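Local coordinates for protein aldehyde dehydrogenase 12 (Zea mays, PDB 6D97) that probably catalyses the NAD-dependent oxidation of L-glutamate gamma-semialdehyde to glutamate, the last step of proline catabolism in plants, at residues 218-223 against 247-253; 48-53 against 235-239; 189-195 against 267-273. Residue numbers count along the deposited sequence, not the author numbering.

Contacts 1 and 3 belong to one five-stranded parallel sheet, the Rossmann-type NAD-binding sheet of the aldehyde dehydrogenase, and their centres lie 10 Å apart. Strands 218-223 and 191-196 are neighbours there, joined by backbone hydrogen bonds such as Lys222 N to Ile194 O at 2.7 Å. Both contacts reach NAD: contact 1 through Lys222, contact 3 through Ile195 and Phe272. Contact 2 lies beyond the outermost strand 249-251, where the hairpin 48-53 meets helix 229-240: its centre is 10 Å from that of contact 1 and 18 Å from that of contact 3. Its Phe48 O lies 2.6 Å from Phe250 N, a probable hydrogen bond, while the side chain of Ile235 stays about 13 Å from NAD.

Contact 1: residues 218-223 against 247-253; sequences KPVLKV and DMDFINS. With NAD (nicotinamide-adenine-dinucleotide), chain E.
Start at Lys222, whose NZ gives a 2.8 Å hydrogen bond to Ser253 O, another of 2.8 Å to NAD O2B and a weak one of 3.2 Å to NAD O3B: a lysine at the end of this strand holding the adenosine ribose hydroxyls, as in other aldehyde dehydrogenases. Chi1 t, chi2 at -122° between wells, chi3 t and chi4 m bring the amine there. Water 1 joins Lys222 NZ (2.9 Å), Val223 O (2.7 Å) and Ser253 N (2.9 Å); water 2 accepts from Val223 N at 2.8 Å, beside Ile251 O, where the strands part.

Behind this end the backbones are extended and parallel, their axes 4.6 Å apart at closest and crossing at -25°. Val220 pairs with Asp249 and Leu221 with Phe250, held by Asp249 N to Pro219 O (3.1 Å), Leu221 N to Asp249 O (2.9 Å) and Ile251 N to Leu221 O (3.0 Å).

One face carries Val220, Lys222, Asp249 and Ile251, with Val220 CG2 3.7 Å from Ile251 CG2. On the other, Leu221 CD2 meets Phe250 CD1 at 4.1 Å, and Leu221 CB lies 3.9 Å from Met248 CE, Met248 being p at all three chi angles. Helix 229-240 links the strands in a beta-alpha-beta unit and packs on Leu221, Met248 and Phe250, while strand 191-196 flanks 218-223 on its other edge.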
loop_
_atom_site.group_PDB
_atom_site.type_symbol
_atom_site.label_atom_id
_atom_site.label_comp_id
_atom_site.label_asym_id
_atom_site.label_seq_id
_atom_site.Cartn_x
_atom_site.Cartn_y
_atom_site.Cartn_z
ATOM N N LYS A 218 -13.105 16.177 -16.161
ATOM C CA LYS A 218 -14.354 16.436 -16.870
ATOM C C LYS A 218 -14.296 15.723 -18.212
ATOM O O LYS A 218 -13.570 16.166 -19.115
ATOM C CB LYS A 218 -14.601 17.932 -17.066
ATOM C CG LYS A 218 -15.800 18.222 -17.951
ATOM C CD LYS A 218 -16.245 19.662 -17.877
ATOM C CE LYS A 218 -17.479 19.867 -18.741
ATOM N NZ LYS A 218 -18.031 21.244 -18.617
ATOM N N PRO A 219 -15.010 14.617 -18.380
ATOM C CA PRO A 219 -14.911 13.850 -19.620
ATOM C C PRO A 219 -15.974 14.213 -20.640
ATOM O O PRO A 219 -17.075 14.665 -20.316
ATOM C CB PRO A 219 -15.111 12.410 -19.131
ATOM C CG PRO A 219 -16.086 12.566 -18.008
ATOM C CD PRO A 219 -15.809 13.913 -17.365
ATOM N N VAL A 220 -15.613 14.009 -21.901
ATOM C CA VAL A 220 -16.570 13.911 -22.992
ATOM C C VAL A 220 -16.596 12.451 -23.421
ATOM O O VAL A 220 -15.542 11.849 -23.670
ATOM C CB VAL A 220 -16.217 14.853 -24.160
ATOM C CG1 VAL A 220 -14.826 14.558 -24.719
ATOM C CG2 VAL A 220 -17.277 14.760 -25.245
ATOM N N LEU A 221 -17.786 11.864 -23.439
ATOM C CA LEU A 221 -17.952 10.438 -23.672
ATOM C C LEU A 221 -18.537 10.204 -25.057
ATOM O O LEU A 221 -19.569 10.784 -25.408
ATOM C CB LEU A 221 -18.851 9.807 -22.607
ATOM C CG LEU A 221 -19.249 8.360 -22.897
ATOM C CD1 LEU A 221 -18.044 7.432 -22.895
ATOM C CD2 LEU A 221 -20.284 7.884 -21.901
ATOM N N LYS A 222 -17.874 9.357 -25.836
ATOM C CA LYS A 222 -18.346 8.975 -27.160
ATOM C C LYS A 222 -18.470 7.460 -27.213
ATOM O O LYS A 222 -17.485 6.743 -26.999
ATOM C CB LYS A 222 -17.400 9.484 -28.248
ATOM C CG LYS A 222 -17.873 9.221 -29.667
ATOM C CD LYS A 222 -16.849 8.402 -30.433
ATOM C CE LYS A 222 -17.224 8.263 -31.900
ATOM N NZ LYS A 222 -18.407 7.377 -32.089
ATOM N N VAL A 223 -19.677 6.978 -27.491
ATOM C CA VAL A 223 -19.953 5.558 -27.662
ATOM C C VAL A 223 -20.352 5.333 -29.113
ATOM O O VAL A 223 -21.007 6.187 -29.721
ATOM C CB VAL A 223 -21.056 5.074 -26.696
ATOM C CG1 VAL A 223 -21.333 3.584 -26.873
ATOM C CG2 VAL A 223 -20.662 5.385 -25.256
ATOM N N ASP A 247 -20.911 18.332 -15.381
ATOM C CA ASP A 247 -19.721 17.535 -15.110
ATOM C C ASP A 247 -19.272 16.681 -16.291
ATOM O O ASP A 247 -18.110 16.264 -16.323
ATOM C CB ASP A 247 -19.946 16.640 -13.887
ATOM C CG ASP A 247 -19.691 17.367 -12.581
ATOM O OD1 ASP A 247 -19.687 18.615 -12.592
ATOM O OD2 ASP A 247 -19.485 16.696 -11.546
ATOM N N MET A 248 -20.146 16.405 -17.260
ATOM C CA MET A 248 -19.730 15.591 -18.394
ATOM C C MET A 248 -20.547 15.944 -19.628
ATOM O O MET A 248 -21.629 16.533 -19.543
ATOM C CB MET A 248 -19.848 14.089 -18.090
ATOM C CG MET A 248 -21.273 13.556 -17.945
ATOM S SD MET A 248 -22.077 13.051 -19.488
ATOM C CE MET A 248 -21.072 11.652 -19.975
ATOM N N ASP A 249 -20.010 15.557 -20.784
ATOM C CA ASP A 249 -20.674 15.721 -22.066
ATOM C C ASP A 249 -20.775 14.372 -22.767
ATOM O O ASP A 249 -19.993 13.454 -22.510
ATOM C CB ASP A 249 -19.929 16.715 -22.961
ATOM C CG ASP A 249 -19.872 18.098 -22.361
ATOM O OD1 ASP A 249 -20.929 18.616 -21.948
ATOM O OD2 ASP A 249 -18.764 18.661 -22.288
ATOM N N PHE A 250 -21.738 14.278 -23.681
ATOM C CA PHE A 250 -22.028 13.049 -24.412
ATOM C C PHE A 250 -22.147 13.401 -25.886
ATOM O O PHE A 250 -23.041 14.163 -26.265
ATOM C CB PHE A 250 -23.322 12.420 -23.882
ATOM C CG PHE A 250 -23.636 11.065 -24.449
ATOM C CD1 PHE A 250 -22.740 10.014 -24.328
ATOM C CD2 PHE A 250 -24.858 10.836 -25.063
ATOM C CE1 PHE A 250 -23.048 8.762 -24.835
ATOM C CE2 PHE A 250 -25.175 9.592 -25.574
ATOM C CZ PHE A 250 -24.271 8.550 -25.459
ATOM N N ILE A 251 -21.246 12.879 -26.714
ATOM C CA ILE A 251 -21.220 13.208 -28.136
ATOM C C ILE A 251 -21.435 11.936 -28.947
ATOM O O ILE A 251 -20.873 10.881 -28.629
ATOM C CB ILE A 251 -19.909 13.912 -28.543
ATOM C CG1 ILE A 251 -19.948 14.288 -30.028
ATOM C CG2 ILE A 251 -18.697 13.043 -28.239
ATOM C CD1 ILE A 251 -18.864 15.262 -30.456
ATOM N N ASN A 252 -22.270 12.034 -29.977
ATOM C CA ASN A 252 -22.446 10.979 -30.963
ATOM C C ASN A 252 -21.909 11.482 -32.296
ATOM O O ASN A 252 -22.244 12.592 -32.722
ATOM C CB ASN A 252 -23.918 10.577 -31.100
ATOM C CG ASN A 252 -24.527 10.087 -29.797
ATOM O OD1 ASN A 252 -24.521 8.893 -29.506
ATOM N ND2 ASN A 252 -25.089 11.008 -29.025
ATOM N N SER A 253 -21.070 10.678 -32.941
ATOM C CA SER A 253 -20.468 11.072 -34.209
ATOM C C SER A 253 -19.789 9.855 -34.815
ATOM O O SER A 253 -19.626 8.820 -34.163
ATOM C CB SER A 253 -19.459 12.212 -34.034
ATOM O OG SER A 253 -18.302 11.767 -33.346
HETATM P PA NAD E . -13.299 0.855 -33.506
HETATM O O1A NAD E . -11.789 1.240 -33.392
HETATM O O2A NAD E . -13.897 0.634 -34.807
HETATM O O5B NAD E . -14.334 1.800 -33.040
HETATM C C5B NAD E . -14.464 2.067 -31.665
HETATM C C4B NAD E . -14.841 3.510 -31.346
HETATM O O4B NAD E . -13.853 4.440 -31.755
HETATM C C3B NAD E . -16.154 3.924 -31.929
HETATM O O3B NAD E . -16.849 4.721 -31.050
HETATM C C2B NAD E . -15.747 4.681 -33.118
HETATM O O2B NAD E . -16.712 5.596 -33.472
HETATM C C1B NAD E . -14.502 5.323 -32.631
HETATM N N9A NAD E . -13.568 5.730 -33.660
HETATM C C8A NAD E . -13.248 5.080 -34.838
HETATM N N7A NAD E . -12.315 5.784 -35.488
HETATM C C5A NAD E . -11.984 6.914 -34.746
HETATM C C6A NAD E . -11.108 7.970 -34.912
HETATM N N6A NAD E . -10.289 8.033 -36.090
HETATM N N1A NAD E . -11.023 8.932 -33.982
HETATM C C2A NAD E . -11.782 8.901 -32.856
HETATM N N3A NAD E . -12.655 7.880 -32.657
HETATM C C4A NAD E . -12.772 6.892 -33.568
HETATM O O3 NAD E . -13.787 -0.370 -32.859
HETATM P PN NAD E . -14.404 -1.645 -33.579
HETATM O O1N NAD E . -14.478 -2.695 -32.411
HETATM O O2N NAD E . -15.801 -1.383 -34.061
HETATM O O5D NAD E . -13.552 -2.217 -34.680
HETATM O O HOH W 1 -21.221 8.063 -31.654
HETATM O O HOH W 2 -22.011 8.461 -28.175
#

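Contact 2: residues 48-53 against 235-239; sequences FVQGSW and IRLLH
A beta-hairpin turn packs here on a helix of the Rossmann-type domain. Residues 49 to 52 form a type I' turn, closed by Val49 N to Ser52 O (3.2 Å) and Ser52 N to Val49 O (3.3 Å); Gln50 (phi/psi 52/34) and Gly51 (90/10) both sit in the left-handed region. Phe48 and Trp53 leave the two arms toward residues 235-239 of helix 229-240, where His239 N is bonded to Ile235 O at 2.8 Å. The backbones stay well apart, Phe48 CA to Ile235 CA 9.1 Å and Trp53 CA to Arg236 CA 9.7 Å, so side chains fill the gap.

Trp53 (chi1 m, chi2 103°) lays its indole against Arg236, which runs m, t, t before chi4 turns to -88°. The guanidinium thus lies flat on the ring, planes at 14°, with Arg236 CZ 3.8 Å from the centroid of the five-membered ring: a stacked cation-pi pair. Glu232 forms a salt bridge to NE of the same arginine.

Ile235 (m, t) puts CG2 3.9 Å from Trp53 CZ2. His239 (chi1 m, chi2 145°) meets Phe48 (chi1 t, chi2 82°) obliquely, centroids 4.5 Å apart and planes at 43°, with His239 CE1 over the phenyl face, 3.4 Å from Phe48 CZ. Water 3 bridges the polar ring edges, accepting from Trp53 NE1 at 2.7 Å and lying 2.8 Å from His239 ND1.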
loop_
_atom_site.group_PDB
_atom_site.type_symbol
_atom_site.label_atom_id
_atom_site.label_comp_id
_atom_site.label_asym_id
_atom_site.label_seq_id
_atom_site.Cartn_x
_atom_site.Cartn_y
_atom_site.Cartn_z
ATOM N N PHE A 48 -25.516 15.268 -25.110
ATOM C CA PHE A 48 -25.601 16.089 -23.912
ATOM C C PHE A 48 -24.357 16.957 -23.855
ATOM O O PHE A 48 -23.237 16.435 -23.809
ATOM C CB PHE A 48 -25.719 15.228 -22.652
ATOM C CG PHE A 48 -26.107 15.998 -21.425
ATOM C CD1 PHE A 48 -27.435 16.295 -21.173
ATOM C CD2 PHE A 48 -25.148 16.411 -20.517
ATOM C CE1 PHE A 48 -27.798 16.993 -20.044
ATOM C CE2 PHE A 48 -25.506 17.109 -19.386
ATOM C CZ PHE A 48 -26.832 17.404 -19.150
ATOM N N VAL A 49 -24.547 18.272 -23.867
ATOM C CA VAL A 49 -23.428 19.204 -23.868
ATOM C C VAL A 49 -23.880 20.497 -23.211
ATOM O O VAL A 49 -25.028 20.926 -23.370
ATOM C CB VAL A 49 -22.896 19.444 -25.298
ATOM C CG1 VAL A 49 -23.911 20.213 -26.130
ATOM C CG2 VAL A 49 -21.570 20.178 -25.263
ATOM N N GLN A 50 -22.965 21.098 -22.453
ATOM C CA GLN A 50 -23.213 22.340 -21.728
ATOM C C GLN A 50 -24.479 22.249 -20.878
ATOM O O GLN A 50 -25.205 23.232 -20.712
ATOM C CB GLN A 50 -23.273 23.530 -22.690
ATOM C CG GLN A 50 -22.248 23.445 -23.816
ATOM C CD GLN A 50 -21.480 24.733 -24.006
ATOM O OE1 GLN A 50 -20.744 25.165 -23.119
ATOM N NE2 GLN A 50 -21.648 25.356 -25.164
ATOM N N GLY A 51 -24.757 21.058 -20.348
ATOM C CA GLY A 51 -25.799 20.867 -19.359
ATOM C C GLY A 51 -27.188 20.552 -19.872
ATOM O O GLY A 51 -28.130 20.553 -19.071
ATOM N N SER A 52 -27.360 20.275 -21.162
ATOM C CA SER A 52 -28.700 19.984 -21.656
ATOM C C SER A 52 -28.642 18.976 -22.793
ATOM O O SER A 52 -27.636 18.846 -23.497
ATOM C CB SER A 52 -29.428 21.259 -22.104
ATOM O OG SER A 52 -28.617 22.053 -22.952
ATOM N N TRP A 53 -29.746 18.248 -22.946
ATOM C CA TRP A 53 -29.901 17.325 -24.060
ATOM C C TRP A 53 -30.154 18.095 -25.348
ATOM O O TRP A 53 -30.957 19.032 -25.385
ATOM C CB TRP A 53 -31.048 16.355 -23.778
ATOM C CG TRP A 53 -30.720 15.381 -22.682
ATOM C CD1 TRP A 53 -31.153 15.416 -21.386
ATOM C CD2 TRP A 53 -29.868 14.237 -22.788
ATOM N NE1 TRP A 53 -30.624 14.358 -20.684
ATOM C CE2 TRP A 53 -29.832 13.620 -21.524
ATOM C CE3 TRP A 53 -29.131 13.676 -23.834
ATOM C CZ2 TRP A 53 -29.091 12.466 -21.280
ATOM C CZ3 TRP A 53 -28.395 12.537 -23.590
ATOM C CH2 TRP A 53 -28.382 11.941 -22.325
ATOM N N ILE A 235 -27.017 7.701 -18.677
ATOM C CA ILE A 235 -26.713 9.066 -18.259
ATOM C C ILE A 235 -27.949 9.739 -17.676
ATOM O O ILE A 235 -27.857 10.506 -16.709
ATOM C CB ILE A 235 -26.130 9.865 -19.436
ATOM C CG1 ILE A 235 -24.738 9.341 -19.780
ATOM C CG2 ILE A 235 -26.050 11.337 -19.089
ATOM C CD1 ILE A 235 -24.199 9.868 -21.094
ATOM N N ARG A 236 -29.125 9.462 -18.247
ATOM C CA ARG A 236 -30.364 9.990 -17.684
ATOM C C ARG A 236 -30.584 9.471 -16.271
ATOM O O ARG A 236 -30.983 10.228 -15.378
ATOM C CB ARG A 236 -31.544 9.630 -18.583
ATOM C CG ARG A 236 -31.416 10.216 -19.969
ATOM C CD ARG A 236 -32.610 9.911 -20.859
ATOM N NE ARG A 236 -32.450 10.540 -22.168
ATOM C CZ ARG A 236 -32.844 11.775 -22.460
ATOM N NH1 ARG A 236 -33.439 12.518 -21.535
ATOM N NH2 ARG A 236 -32.645 12.269 -23.677
ATOM N N LEU A 237 -30.320 8.182 -16.051
ATOM C CA LEU A 237 -30.366 7.627 -14.703
ATOM C C LEU A 237 -29.368 8.332 -13.794
ATOM O O LEU A 237 -29.698 8.709 -12.663
ATOM C CB LEU A 237 -30.092 6.119 -14.757
ATOM C CG LEU A 237 -30.065 5.221 -13.509
ATOM C CD1 LEU A 237 -30.125 3.762 -13.959
ATOM C CD2 LEU A 237 -28.844 5.443 -12.596
ATOM N N LEU A 238 -28.134 8.513 -14.274
ATOM C CA LEU A 238 -27.104 9.138 -13.449
ATOM C C LEU A 238 -27.487 10.563 -13.071
ATOM O O LEU A 238 -27.222 11.007 -11.947
ATOM C CB LEU A 238 -25.761 9.112 -14.179
ATOM C CG LEU A 238 -25.043 7.762 -14.231
ATOM C CD1 LEU A 238 -23.898 7.786 -15.230
ATOM C CD2 LEU A 238 -24.536 7.393 -12.842
ATOM N N HIS A 239 -28.109 11.296 -13.998
ATOM C CA HIS A 239 -28.601 12.631 -13.672
ATOM C C HIS A 239 -29.662 12.571 -12.582
ATOM O O HIS A 239 -29.663 13.397 -11.662
ATOM C CB HIS A 239 -29.155 13.311 -14.923
ATOM C CG HIS A 239 -28.101 13.807 -15.862
ATOM N ND1 HIS A 239 -28.263 13.795 -17.230
ATOM C CD2 HIS A 239 -26.874 14.331 -15.632
ATOM C CE1 HIS A 239 -27.182 14.292 -17.802
ATOM N NE2 HIS A 239 -26.323 14.626 -16.856
HETATM O O HOH W 3 -30.944 13.871 -18.050
#

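Contact 3: residues 189-195 against 267-273; sequences YGPVAII and PKMTLFT. With NAD (nicotinamide-adenine-dinucleotide), chain E.
Tyr189 opens the first segment, its m rotamer directing the ring toward Met269. Met269 CG lies 3.7 Å from the ring centroid, over the face in a CH-pi contact, while Met269 SD makes a more oblique Met-aromatic contact 5.3 Å from that centroid. Asp508 and Pro509 of the second subunit pack against this pair. Gly190 follows at phi/psi 101/-119, where a CB would clash, and lets the chain turn into the strand.

From Pro191 on, strands 191-195 and 269-273 run parallel, 5° apart in direction and 4.6 Å between axes. Pro191 O receives Lys268 N at 2.7 Å. Val192 sets CG1 3.8 Å from Met269 CB. Ala193, paired with Thr270, has its N bonded to Met269 O (3.0 Å) and its O to Leu271 N (2.8 Å); its small CB lies 4.2 Å from Pro267 CG. Ile194 pairs with Leu271, CG2 to CD1 at 4.0 Å, on the face where Trp524 of helix 517-524 also touches Val192 and Met269.

Ile195, opposite Phe272, bonds through N to Leu271 O and through O to Thr273 N, both at 2.8 Å. Its CG2 lies 3.7 Å from Phe272 CD1, with Ile195 at m, t and Phe272 at chi1 t. On this face helix 276-285 packs against both.

Ile195 CG2 and Phe272 CE1 each come within 3.2 Å of NAD O4B. In this parallel Rossmann-type pair, backbone hydrogen bonds fix the register, and the contribution of these two side chains to the NAD pocket is apolar, a hydrophobic wall against the adenosine ribose.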
loop_
_atom_site.group_PDB
_atom_site.type_symbol
_atom_site.label_atom_id
_atom_site.label_comp_id
_atom_site.label_asym_id
_atom_site.label_seq_id
_atom_site.Cartn_x
_atom_site.Cartn_y
_atom_site.Cartn_z
ATOM N N TYR A 189 -6.400 15.034 -14.556
ATOM C CA TYR A 189 -5.903 15.640 -15.780
ATOM C C TYR A 189 -6.734 16.833 -16.224
ATOM O O TYR A 189 -6.215 17.707 -16.929
ATOM C CB TYR A 189 -5.863 14.611 -16.907
ATOM C CG TYR A 189 -4.842 13.513 -16.736
ATOM C CD1 TYR A 189 -3.506 13.715 -17.054
ATOM C CD2 TYR A 189 -5.219 12.259 -16.295
ATOM C CE1 TYR A 189 -2.573 12.700 -16.916
ATOM C CE2 TYR A 189 -4.301 11.248 -16.153
ATOM C CZ TYR A 189 -2.982 11.469 -16.467
ATOM O OH TYR A 189 -2.085 10.440 -16.322
ATOM N N GLY A 190 -8.003 16.890 -15.831
ATOM C CA GLY A 190 -8.877 17.962 -16.231
ATOM C C GLY A 190 -9.794 17.547 -17.363
ATOM O O GLY A 190 -10.592 16.611 -17.233
ATOM N N PRO A 191 -9.693 18.232 -18.503
ATOM C CA PRO A 191 -10.526 17.884 -19.664
ATOM C C PRO A 191 -10.001 16.617 -20.323
ATOM O O PRO A 191 -8.832 16.543 -20.712
ATOM C CB PRO A 191 -10.383 19.103 -20.582
ATOM C CG PRO A 191 -9.023 19.652 -20.255
ATOM C CD PRO A 191 -8.767 19.342 -18.793
ATOM N N VAL A 192 -10.865 15.607 -20.422
ATOM C CA VAL A 192 -10.491 14.305 -20.956
ATOM C C VAL A 192 -11.586 13.808 -21.893
ATOM O O VAL A 192 -12.685 14.362 -21.955
ATOM C CB VAL A 192 -10.230 13.269 -19.840
ATOM C CG1 VAL A 192 -9.193 13.786 -18.859
ATOM C CG2 VAL A 192 -11.516 12.917 -19.121
ATOM N N ALA A 193 -11.268 12.738 -22.621
ATOM C CA ALA A 193 -12.182 12.128 -23.573
ATOM C C ALA A 193 -12.211 10.619 -23.376
ATOM O O ALA A 193 -11.222 10.012 -22.953
ATOM C CB ALA A 193 -11.789 12.454 -25.016
ATOM N N ILE A 194 -13.364 10.023 -23.677
ATOM C CA ILE A 194 -13.574 8.583 -23.575
ATOM C C ILE A 194 -14.260 8.104 -24.844
ATOM O O ILE A 194 -15.277 8.670 -25.259
ATOM C CB ILE A 194 -14.410 8.206 -22.342
ATOM C CG1 ILE A 194 -13.771 8.791 -21.091
ATOM C CG2 ILE A 194 -14.507 6.701 -22.203
ATOM C CD1 ILE A 194 -14.677 8.736 -19.883
ATOM N N ILE A 195 -13.703 7.062 -25.456
ATOM C CA ILE A 195 -14.183 6.513 -26.718
ATOM C C ILE A 195 -14.274 4.998 -26.564
ATOM O O ILE A 195 -13.260 4.340 -26.304
ATOM C CB ILE A 195 -13.253 6.886 -27.885
ATOM C CG1 ILE A 195 -13.045 8.404 -27.940
ATOM C CG2 ILE A 195 -13.808 6.364 -29.192
ATOM C CD1 ILE A 195 -11.987 8.841 -28.921
ATOM N N PRO A 267 -7.718 17.345 -25.333
ATOM C CA PRO A 267 -7.922 16.838 -23.976
ATOM C C PRO A 267 -6.604 16.351 -23.402
ATOM O O PRO A 267 -5.707 15.915 -24.128
ATOM C CB PRO A 267 -8.916 15.691 -24.170
ATOM C CG PRO A 267 -8.649 15.214 -25.548
ATOM C CD PRO A 267 -8.293 16.442 -26.345
ATOM N N LYS A 268 -6.480 16.445 -22.079
ATOM C CA LYS A 268 -5.229 16.071 -21.437
ATOM C C LYS A 268 -5.062 14.565 -21.312
ATOM O O LYS A 268 -3.932 14.093 -21.150
ATOM C CB LYS A 268 -5.126 16.736 -20.065
ATOM C CG LYS A 268 -4.922 18.238 -20.166
ATOM C CD LYS A 268 -3.734 18.541 -21.070
ATOM C CE LYS A 268 -4.047 19.641 -22.066
ATOM N NZ LYS A 268 -4.087 20.987 -21.441
ATOM N N MET A 269 -6.153 13.809 -21.384
ATOM C CA MET A 269 -6.094 12.356 -21.411
ATOM C C MET A 269 -7.243 11.854 -22.270
ATOM O O MET A 269 -8.336 12.419 -22.240
ATOM C CB MET A 269 -6.178 11.755 -20.003
ATOM C CG MET A 269 -5.034 10.802 -19.666
ATOM S SD MET A 269 -4.978 9.345 -20.731
ATOM C CE MET A 269 -6.541 8.571 -20.324
ATOM N N THR A 270 -6.993 10.800 -23.041
ATOM C CA THR A 270 -8.030 10.167 -23.846
ATOM C C THR A 270 -8.002 8.674 -23.575
ATOM O O THR A 270 -6.972 8.023 -23.779
ATOM C CB THR A 270 -7.838 10.439 -25.341
ATOM O OG1 THR A 270 -7.989 11.840 -25.599
ATOM C CG2 THR A 270 -8.868 9.673 -26.156
ATOM N N LEU A 271 -9.118 8.140 -23.092
ATOM C CA LEU A 271 -9.301 6.700 -22.985
ATOM C C LEU A 271 -9.920 6.213 -24.285
ATOM O O LEU A 271 -11.019 6.645 -24.655
ATOM C CB LEU A 271 -10.189 6.341 -21.793
ATOM C CG LEU A 271 -10.380 4.874 -21.377
ATOM C CD1 LEU A 271 -11.385 4.125 -22.258
ATOM C CD2 LEU A 271 -9.043 4.151 -21.360
ATOM N N PHE A 272 -9.220 5.325 -24.980
ATOM C CA PHE A 272 -9.761 4.701 -26.174
ATOM C C PHE A 272 -9.871 3.200 -25.973
ATOM O O PHE A 272 -8.901 2.546 -25.575
ATOM C CB PHE A 272 -8.909 4.980 -27.408
ATOM C CG PHE A 272 -9.400 4.268 -28.631
ATOM C CD1 PHE A 272 -10.454 4.784 -29.363
ATOM C CD2 PHE A 272 -8.834 3.068 -29.030
ATOM C CE1 PHE A 272 -10.926 4.129 -30.475
ATOM C CE2 PHE A 272 -9.298 2.408 -30.145
ATOM C CZ PHE A 272 -10.346 2.938 -30.867
ATOM N N THR A 273 -11.045 2.659 -26.281
ATOM C CA THR A 273 -11.269 1.222 -26.322
ATOM C C THR A 273 -11.866 0.885 -27.677
ATOM O O THR A 273 -12.943 1.382 -28.021
ATOM C CB THR A 273 -12.202 0.771 -25.198
ATOM O OG1 THR A 273 -11.673 1.196 -23.937
ATOM C CG2 THR A 273 -12.319 -0.736 -25.203
HETATM P PA NAD E . -13.299 0.855 -33.506
HETATM O O1A NAD E . -11.789 1.240 -33.392
HETATM O O2A NAD E . -13.897 0.634 -34.807
HETATM O O5B NAD E . -14.334 1.800 -33.040
HETATM C C5B NAD E . -14.464 2.067 -31.665
HETATM C C4B NAD E . -14.841 3.510 -31.346
HETATM O O4B NAD E . -13.853 4.440 -31.755
HETATM C C3B NAD E . -16.154 3.924 -31.929
HETATM O O3B NAD E . -16.849 4.721 -31.050
HETATM C C2B NAD E . -15.747 4.681 -33.118
HETATM O O2B NAD E . -16.712 5.596 -33.472
HETATM C C1B NAD E . -14.502 5.323 -32.631
HETATM N N9A NAD E . -13.568 5.730 -33.660
HETATM C C8A NAD E . -13.248 5.080 -34.838
HETATM N N7A NAD E . -12.315 5.784 -35.488
HETATM C C5A NAD E . -11.984 6.914 -34.746
HETATM C C6A NAD E . -11.108 7.970 -34.912
HETATM N N6A NAD E . -10.289 8.033 -36.090
HETATM N N1A NAD E . -11.023 8.932 -33.982
HETATM C C2A NAD E . -11.782 8.901 -32.856
HETATM N N3A NAD E . -12.655 7.880 -32.657
HETATM C C4A NAD E . -12.772 6.892 -33.568
HETATM O O3 NAD E . -13.787 -0.370 -32.859
HETATM P PN NAD E . -14.404 -1.645 -33.579
HETATM O O1N NAD E . -14.478 -2.695 -32.411
HETATM O O2N NAD E . -15.801 -1.383 -34.061
HETATM O O5D NAD E . -13.552 -2.217 -34.680
#